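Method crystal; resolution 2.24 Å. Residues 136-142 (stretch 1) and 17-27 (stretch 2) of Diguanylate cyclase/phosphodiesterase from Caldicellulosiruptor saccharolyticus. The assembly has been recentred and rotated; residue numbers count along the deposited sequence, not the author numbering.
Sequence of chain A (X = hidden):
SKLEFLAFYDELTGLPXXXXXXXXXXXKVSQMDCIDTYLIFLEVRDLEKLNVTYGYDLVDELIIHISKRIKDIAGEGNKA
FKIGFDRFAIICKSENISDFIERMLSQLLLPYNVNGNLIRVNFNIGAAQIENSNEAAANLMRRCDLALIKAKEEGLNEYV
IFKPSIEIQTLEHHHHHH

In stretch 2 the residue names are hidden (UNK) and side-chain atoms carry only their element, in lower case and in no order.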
# COMPACT_ATOMS: atom_id res chain seq x y z
N ALA A 136 -3.62 -18.67 -5.53
CA ALA A 136 -4.79 -17.95 -5.03
C ALA A 136 -4.40 -16.55 -4.55
O ALA A 136 -4.11 -15.65 -5.35
CB ALA A 136 -5.44 -18.73 -3.89
N ALA A 137 -4.42 -16.36 -3.23
CA ALA A 137 -4.06 -15.08 -2.64
C ALA A 137 -2.58 -14.84 -2.91
O ALA A 137 -2.20 -13.77 -3.39
CB ALA A 137 -4.32 -15.11 -1.13
N ALA A 138 -1.77 -15.86 -2.62
CA ALA A 138 -0.33 -15.79 -2.82
C ALA A 138 0.07 -15.33 -4.21
O ALA A 138 0.89 -14.43 -4.35
CB ALA A 138 0.29 -17.14 -2.52
N ASN A 139 -0.51 -15.94 -5.24
CA ASN A 139 -0.19 -15.58 -6.63
C ASN A 139 -0.48 -14.12 -6.98
O ASN A 139 0.24 -13.52 -7.77
CB ASN A 139 -0.94 -16.50 -7.59
CG ASN A 139 -0.53 -17.95 -7.45
OD1 ASN A 139 -0.60 -18.52 -6.37
ND2 ASN A 139 -0.10 -18.55 -8.56
N LEU A 140 -1.53 -13.56 -6.39
CA LEU A 140 -1.90 -12.17 -6.63
C LEU A 140 -0.89 -11.26 -5.95
O LEU A 140 -0.43 -10.27 -6.52
CB LEU A 140 -3.28 -11.88 -6.06
CG LEU A 140 -4.50 -12.24 -6.90
CD1 LEU A 140 -5.71 -12.45 -6.00
CD2 LEU A 140 -4.76 -11.15 -7.93
N MSE A 141 -0.58 -11.59 -4.70
CA MSE A 141 0.36 -10.82 -3.93
C MSE A 141 1.72 -10.90 -4.60
O MSE A 141 2.49 -9.94 -4.58
CB MSE A 141 0.44 -11.35 -2.51
CG MSE A 141 -0.85 -11.14 -1.78
SE MSE A 141 -0.64 -11.49 0.07
CE MSE A 141 0.69 -10.13 0.47
N ARG A 142 2.01 -12.04 -5.21
CA ARG A 142 3.27 -12.21 -5.91
C ARG A 142 3.24 -11.28 -7.11
O ARG A 142 4.19 -10.55 -7.37
CB ARG A 142 3.44 -13.65 -6.37
CG ARG A 142 3.71 -14.61 -5.25
CD ARG A 142 3.81 -16.04 -5.75
NE ARG A 142 4.46 -16.90 -4.76
CZ ARG A 142 4.55 -18.22 -4.86
NH1 ARG A 142 4.03 -18.85 -5.90
NH2 ARG A 142 5.17 -18.91 -3.91
N UNK A 17 -3.09 -6.42 9.04
CA UNK A 17 -1.81 -6.83 8.47
C UNK A 17 -1.90 -7.73 7.24
O UNK A 17 -2.93 -7.77 6.57
n UNK A 17 -2.64 -9.22 9.43
c UNK A 17 -0.96 -7.51 9.55
o UNK A 17 -1.09 -9.37 11.03
c UNK A 17 -1.57 -8.79 10.07
N UNK A 18 -0.82 -8.45 6.95
CA UNK A 18 -0.81 -9.31 5.77
C UNK A 18 -1.73 -10.54 5.89
O UNK A 18 -2.22 -11.04 4.88
c UNK A 18 2.10 -10.96 3.78
c UNK A 18 2.99 -9.82 3.32
n UNK A 18 4.24 -10.32 2.64
c UNK A 18 0.69 -10.49 4.11
c UNK A 18 0.61 -9.73 5.42
N UNK A 19 -1.95 -11.02 7.10
CA UNK A 19 -2.84 -12.17 7.28
C UNK A 19 -4.27 -11.76 6.93
O UNK A 19 -5.00 -12.49 6.23
n UNK A 19 -1.01 -13.15 10.30
o UNK A 19 -0.90 -14.04 8.24
c UNK A 19 -2.80 -12.68 8.73
c UNK A 19 -1.48 -13.34 9.07
N UNK A 20 -4.67 -10.59 7.41
CA UNK A 20 -5.99 -10.06 7.14
C UNK A 20 -6.13 -9.80 5.65
O UNK A 20 -7.19 -10.02 5.08
c UNK A 20 -6.21 -8.77 7.92
o UNK A 20 -5.99 -9.00 9.31
N UNK A 21 -5.05 -9.35 5.02
CA UNK A 21 -5.07 -9.10 3.58
C UNK A 21 -5.38 -10.41 2.86
O UNK A 21 -6.15 -10.43 1.89
c UNK A 21 -3.54 -8.55 1.55
c UNK A 21 -2.16 -8.03 1.17
c UNK A 21 -4.61 -7.66 0.94
c UNK A 21 -3.71 -8.59 3.08
N UNK A 22 -4.78 -11.49 3.33
CA UNK A 22 -4.99 -12.79 2.71
C UNK A 22 -6.44 -13.30 2.84
O UNK A 22 -7.03 -13.73 1.85
c UNK A 22 -2.59 -13.47 2.82
c UNK A 22 -4.01 -13.81 3.30
c UNK A 22 -1.50 -14.38 3.35
c UNK A 22 -4.41 -15.23 2.90
N UNK A 23 -7.01 -13.24 4.04
CA UNK A 23 -8.39 -13.68 4.22
C UNK A 23 -9.27 -12.90 3.24
O UNK A 23 -9.97 -13.49 2.43
c UNK A 23 -9.34 -14.23 7.96
c UNK A 23 -8.45 -14.37 6.71
n UNK A 23 -9.58 -12.83 8.27
n UNK A 23 -11.02 -13.27 10.01
n UNK A 23 -10.53 -11.09 9.45
c UNK A 23 -8.90 -13.40 5.64
c UNK A 23 -10.38 -12.40 9.25
N UNK A 24 -9.22 -11.57 3.33
CA UNK A 24 -10.03 -10.75 2.46
C UNK A 24 -9.75 -10.99 0.99
O UNK A 24 -10.62 -10.77 0.16
c UNK A 24 -10.52 -8.03 5.04
c UNK A 24 -10.84 -8.79 3.87
c UNK A 24 -12.20 -8.98 3.89
c UNK A 24 -9.33 -7.53 5.58
c UNK A 24 -9.87 -9.26 2.80
c UNK A 24 -11.74 -7.79 5.72
c UNK A 24 -11.80 -7.06 6.92
c UNK A 24 -10.62 -6.57 7.43
c UNK A 24 -9.39 -6.80 6.78
n UNK A 24 -12.74 -8.38 5.00
N UNK A 25 -8.55 -11.45 0.66
CA UNK A 25 -8.23 -11.74 -0.74
C UNK A 25 -8.96 -12.99 -1.21
O UNK A 25 -9.59 -12.99 -2.26
c UNK A 25 -6.72 -11.92 -0.93
c UNK A 25 -4.44 -10.95 -1.31
c UNK A 25 -5.93 -10.64 -1.26
c UNK A 25 -6.40 -10.08 -2.59
N UNK A 26 -8.87 -14.06 -0.42
CA UNK A 26 -9.55 -15.31 -0.77
C UNK A 26 -11.04 -15.06 -0.93
O UNK A 26 -11.69 -15.63 -1.80
c UNK A 26 -9.34 -16.36 0.32
c UNK A 26 -7.89 -16.74 0.49
o UNK A 26 -7.11 -16.71 -0.47
n UNK A 26 -7.51 -17.11 1.71
N UNK A 27 -11.58 -14.19 -0.08
CA UNK A 27 -12.99 -13.87 -0.14
C UNK A 27 -13.30 -13.21 -1.48
O UNK A 27 -14.10 -13.72 -2.27
c UNK A 27 -13.36 -12.90 0.98
c UNK A 27 -14.84 -12.90 1.37
c UNK A 27 -15.24 -11.53 1.90
c UNK A 27 -15.07 -13.97 2.44

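Position 17 directly precedes the helix of stretch 2 and carries two side-chain carbons, the second bearing one oxygen and one nitrogen. It lies out of reach of stretch 1 and is Asn17, at the N-cap position, with its backbone O accepting a hydrogen bond from N of position 21 at 3.1 Å.

Position 18 has four carbons in a row ending in nitrogen, and the chain touches the end of Met141; it is Lys18. Its CA-to-CB bond points sideways, yet the aliphatic chain reaches stretch 1, with CG 3.7 Å from Met141 CE.

Position 19 again shows two carbons, the second with one oxygen and one nitrogen; it makes no contact with stretch 1 and is Asn19, whose ND2 is hydrogen-bonded elsewhere in the structure. Position 20, one carbon and one oxygen, is also remote from stretch 1. It is Ser20, buried, with OG likewise satisfied elsewhere.

At position 21 four carbons fork at the second and touch Met141; this is the pattern of leucine. The CA-to-CB bond of Leu21 points toward stretch 1, and CD2 lies 3.6 Å from Met141 CE.

Position 22 also has four carbons, but the fork is at the first and one arm is two carbons long; the side chain touches Met141 and Ala137, and the residue is Ile22. Its two arms meet different neighbours: CG1 lies 3.9 Å from Met141 SE, and CG2 4.0 Å from Ala137 CB.

Position 23 extends through three carbons and a nitrogen to a carbon with two further nitrogens, a guanidinium group; it makes no contact with stretch 1 and is Arg23, whose CA-to-CB bond points away from that stretch. Position 24 holds one carbon followed by fused five- and six-membered rings with a single nitrogen, an indole out of reach of stretch 1; it is Trp24.

Position 25 has four carbons forked at the second, in contact with Ala137, Leu140 and Met141, and is Leu25. Its CB lies 4.0 Å from Ala137 CB, CD1 is 3.6 Å from Met141 CG, and CD2 is 4.2 Å from Leu140 CD1.

Position 26 has two carbons, the second carrying oxygen and nitrogen, and touches Ala137: it is Asn26. OD1 approaches Ala137 CB to 3.3 Å, a contact with a methyl group. Position 27, four carbons forked at the second, does not touch stretch 1 and is Leu27.

The contact is essentially apolar, with no hydrogen bonds between the stretches. The helix axes approach to 9.9 Å at 111°, and the small side chain of Ala137 lies where the backbones come close, its CA 5.7 Å from Leu25 CA. One turn later, the selenomethionine Met141 acts as a knob in the hole formed by Lys18, Leu21, Ile22 and Leu25. Together the stretches bury 337 Å², with Met141 contributing the largest share.

Stretch 2 17-27: NKNSLIRWLNL
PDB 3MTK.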